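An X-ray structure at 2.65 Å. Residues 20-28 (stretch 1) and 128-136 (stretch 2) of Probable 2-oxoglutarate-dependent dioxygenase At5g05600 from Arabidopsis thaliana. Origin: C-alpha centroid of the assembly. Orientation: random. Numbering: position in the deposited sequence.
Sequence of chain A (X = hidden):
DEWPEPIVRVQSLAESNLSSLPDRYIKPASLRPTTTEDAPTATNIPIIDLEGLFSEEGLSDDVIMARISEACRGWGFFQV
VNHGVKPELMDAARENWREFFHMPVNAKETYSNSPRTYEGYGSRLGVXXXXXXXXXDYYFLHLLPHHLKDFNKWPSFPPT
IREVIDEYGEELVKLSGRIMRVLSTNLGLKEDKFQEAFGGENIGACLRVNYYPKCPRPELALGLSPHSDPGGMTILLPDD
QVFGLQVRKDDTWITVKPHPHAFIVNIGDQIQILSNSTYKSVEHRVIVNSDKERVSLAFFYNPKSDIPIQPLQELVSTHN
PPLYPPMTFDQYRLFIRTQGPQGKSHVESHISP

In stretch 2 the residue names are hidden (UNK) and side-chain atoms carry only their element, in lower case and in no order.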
# COMPACT_ATOMS: atom_id res chain seq x y z
N SER A 20 -10.00 -5.92 -27.64
CA SER A 20 -9.49 -4.58 -27.42
C SER A 20 -9.46 -4.30 -25.93
O SER A 20 -9.84 -5.13 -25.10
CB SER A 20 -10.34 -3.53 -28.14
OG SER A 20 -11.71 -3.71 -27.82
N LEU A 21 -8.99 -3.10 -25.58
CA LEU A 21 -9.06 -2.60 -24.21
C LEU A 21 -10.11 -1.51 -24.15
O LEU A 21 -9.99 -0.52 -24.89
CB LEU A 21 -7.70 -2.07 -23.76
CG LEU A 21 -7.45 -2.02 -22.26
CD1 LEU A 21 -7.54 -3.42 -21.66
CD2 LEU A 21 -6.10 -1.39 -21.95
N PRO A 22 -11.14 -1.64 -23.32
CA PRO A 22 -12.11 -0.56 -23.18
C PRO A 22 -11.43 0.76 -22.83
O PRO A 22 -10.42 0.79 -22.12
CB PRO A 22 -13.02 -1.04 -22.04
CG PRO A 22 -12.90 -2.53 -22.08
CD PRO A 22 -11.49 -2.82 -22.51
N ASP A 23 -11.98 1.86 -23.36
CA ASP A 23 -11.35 3.17 -23.21
C ASP A 23 -11.26 3.60 -21.75
O ASP A 23 -10.35 4.37 -21.40
CB ASP A 23 -12.10 4.22 -24.03
CG ASP A 23 -11.37 5.58 -24.07
OD1 ASP A 23 -11.44 6.34 -23.08
OD2 ASP A 23 -10.72 5.87 -25.09
N ARG A 24 -12.15 3.11 -20.88
CA ARG A 24 -12.06 3.44 -19.46
C ARG A 24 -10.73 3.00 -18.86
O ARG A 24 -10.32 3.55 -17.83
CB ARG A 24 -13.21 2.79 -18.69
CG ARG A 24 -14.62 3.22 -19.11
CD ARG A 24 -14.88 4.69 -18.83
NE ARG A 24 -14.59 5.06 -17.44
CZ ARG A 24 -15.44 4.91 -16.43
NH1 ARG A 24 -16.65 4.40 -16.65
NH2 ARG A 24 -15.09 5.27 -15.21
N TYR A 25 -10.06 2.02 -19.46
CA TYR A 25 -8.81 1.48 -18.94
C TYR A 25 -7.60 1.88 -19.77
O TYR A 25 -6.51 1.35 -19.55
CB TYR A 25 -8.91 -0.05 -18.85
CG TYR A 25 -10.13 -0.52 -18.09
CD1 TYR A 25 -10.08 -0.71 -16.71
CD2 TYR A 25 -11.34 -0.75 -18.74
CE1 TYR A 25 -11.20 -1.12 -16.01
CE2 TYR A 25 -12.46 -1.17 -18.05
CZ TYR A 25 -12.38 -1.35 -16.68
OH TYR A 25 -13.49 -1.77 -15.98
N ILE A 26 -7.76 2.81 -20.71
CA ILE A 26 -6.64 3.32 -21.50
C ILE A 26 -6.14 4.60 -20.84
O ILE A 26 -6.89 5.56 -20.66
CB ILE A 26 -7.05 3.58 -22.95
CG1 ILE A 26 -7.69 2.34 -23.57
CG2 ILE A 26 -5.85 4.03 -23.77
CD1 ILE A 26 -8.24 2.56 -24.96
N LYS A 27 -4.87 4.61 -20.47
CA LYS A 27 -4.30 5.79 -19.86
C LYS A 27 -3.80 6.75 -20.93
O LYS A 27 -3.55 6.35 -22.07
CB LYS A 27 -3.15 5.39 -18.94
CG LYS A 27 -3.52 4.32 -17.93
CD LYS A 27 -4.73 4.72 -17.09
CE LYS A 27 -4.81 3.88 -15.82
NZ LYS A 27 -6.01 4.22 -14.99
N PRO A 28 -3.69 8.04 -20.61
CA PRO A 28 -3.12 8.99 -21.56
C PRO A 28 -1.74 8.54 -22.03
O PRO A 28 -1.01 7.87 -21.29
CB PRO A 28 -3.04 10.29 -20.77
CG PRO A 28 -4.13 10.18 -19.76
CD PRO A 28 -4.22 8.71 -19.40
N UNK A 128 -15.23 9.64 -8.97
CA UNK A 128 -15.45 10.45 -10.16
C UNK A 128 -16.08 9.59 -11.25
O UNK A 128 -15.62 8.47 -11.52
c UNK A 128 -14.26 12.42 -11.36
c UNK A 128 -14.13 11.06 -10.64
o UNK A 128 -14.53 14.25 -9.86
o UNK A 128 -16.37 13.44 -10.73
c UNK A 128 -15.12 13.44 -10.60
N UNK A 129 -17.15 10.10 -11.88
CA UNK A 129 -17.95 9.26 -12.77
C UNK A 129 -17.25 8.95 -14.09
O UNK A 129 -17.42 7.86 -14.64
c UNK A 129 -21.59 8.91 -15.83
n UNK A 129 -22.09 9.90 -16.82
c UNK A 129 -21.40 9.54 -14.45
c UNK A 129 -19.30 9.89 -13.06
c UNK A 129 -20.27 8.89 -13.69
N UNK A 130 -16.49 9.89 -14.64
CA UNK A 130 -15.85 9.53 -15.89
C UNK A 130 -14.44 9.03 -15.76
O UNK A 130 -13.80 8.75 -16.79
N UNK A 131 -13.94 8.88 -14.54
CA UNK A 131 -12.52 8.70 -14.29
C UNK A 131 -11.97 7.45 -14.98
O UNK A 131 -12.64 6.43 -15.08
c UNK A 131 -12.25 8.62 -12.79
N UNK A 132 -10.73 7.56 -15.46
CA UNK A 132 -10.02 6.38 -15.94
C UNK A 132 -9.89 5.35 -14.82
O UNK A 132 -9.79 5.69 -13.64
o UNK A 132 -8.20 5.85 -17.46
c UNK A 132 -8.64 6.76 -16.47
N UNK A 133 -9.90 4.08 -15.20
CA UNK A 133 -9.86 2.99 -14.24
C UNK A 133 -8.57 2.20 -14.38
O UNK A 133 -7.89 2.24 -15.41
c UNK A 133 -11.07 2.07 -14.42
c UNK A 133 -13.55 1.79 -14.48
c UNK A 133 -12.41 2.76 -14.21
c UNK A 133 -12.50 3.32 -12.80
N UNK A 134 -8.24 1.47 -13.32
CA UNK A 134 -7.05 0.64 -13.28
C UNK A 134 -7.41 -0.82 -13.52
O UNK A 134 -8.53 -1.27 -13.23
o UNK A 134 -5.51 2.86 -12.80
c UNK A 134 -6.33 0.79 -11.94
o UNK A 134 -5.39 2.54 -10.63
c UNK A 134 -5.70 2.16 -11.78
N UNK A 135 -6.45 -1.57 -14.06
CA UNK A 135 -6.66 -2.97 -14.41
C UNK A 135 -6.39 -3.87 -13.20
O UNK A 135 -5.44 -4.65 -13.17
c UNK A 135 -8.41 -6.51 -18.52
c UNK A 135 -5.79 -3.36 -15.60
c UNK A 135 -7.35 -4.70 -17.23
c UNK A 135 -9.27 -5.58 -19.04
n UNK A 135 -6.48 -6.75 -16.94
c UNK A 135 -9.19 -4.23 -18.68
c UNK A 135 -5.78 -5.87 -16.15
c UNK A 135 -7.45 -6.06 -17.61
c UNK A 135 -6.27 -4.61 -16.29
c UNK A 135 -8.25 -3.78 -17.77
N UNK A 136 -7.25 -3.74 -12.20
CA UNK A 136 -7.10 -4.56 -11.01
C UNK A 136 -8.40 -4.60 -10.24
O UNK A 136 -9.19 -3.65 -10.25
c UNK A 136 -5.98 -4.04 -10.10
o UNK A 136 -6.04 -2.63 -9.98
O HOH W 1 -5.79 0.77 -16.76

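Position 128 carries three side-chain carbons in a row, the third bearing two oxygens; the side chain makes no contact with stretch 1, and its end leads away. A carboxylate on that chain length is glutamate. Position 129 has four carbons in a row ending in a nitrogen. The CA-to-CB bond at 129 points away, so what approaches stretch 1 is the backbone, with 129 O 3.5 Å from Arg 24 NH2. The chain makes it lysine. Position 130 has no side-chain atoms to touch stretch 1 and is therefore glycine.

Position 131 holds one carbon, its CA-to-CB bond directed away from stretch 1. The carbonyl does the work: Arg 24 NH2 donates to 131 O at 2.7 Å and 169°, with the acceptor near the guanidinium plane, while Arg 24 NE adds a weak bond to 131 O at 3.4 Å and 132°. The single carbon means alanine.

At position 132 one carbon is followed by one oxygen, and the side-chain oxygen of 132 lies 3.1 Å from Arg 24 O. No second carbon branches off, so it is serine rather than threonine, and Ser 132 OG donates to Arg 24 O.

Position 133 shows four carbons forked at the second. The CB of 133 lies 3.6 Å from Tyr 25 CE1, and 133 N donates to Arg 24 O at 2.7 Å and 168°. The first carbon is unbranched, which excludes isoleucine and gives leucine; Leu 133 CD1 sits over one face of the Arg 24 guanidinium.

Position 134 has two carbons, the second carrying two oxygens. Although its CA-to-CB bond points away, the carboxylate turns back, one oxygen reaching Lys 27 NZ. This is aspartate, and Asp 134 OD1 forms a salt bridge with Lys 27 NZ at 2.6 Å.

Position 135 has one carbon leading into fused five- and six-membered rings of eight carbons and one nitrogen, packed against Tyr 25 and Leu 21; only tryptophan fits. The edge of Trp 135 meets the face of Tyr 25, the six-membered ring centroid 5.2 Å from that of Tyr 25 and the planes at 83°; Trp 135 CZ3 also packs 3.5 Å from Leu 21 CD1. Position 136, one carbon then one oxygen, makes no contact with stretch 1 and is serine.

The contact, burying 576 Å² in all, combines three elements. Arg 24 acts twice, through its carbonyl and its side chain. Lys 27 NZ joins the Asp 134 carboxylate and also donates to Leu 133 O at 2.8 Å. The Tyr 25 ring packs against Leu 133 and Trp 135.

Stretch 2 (128-136) EKGASLDWS
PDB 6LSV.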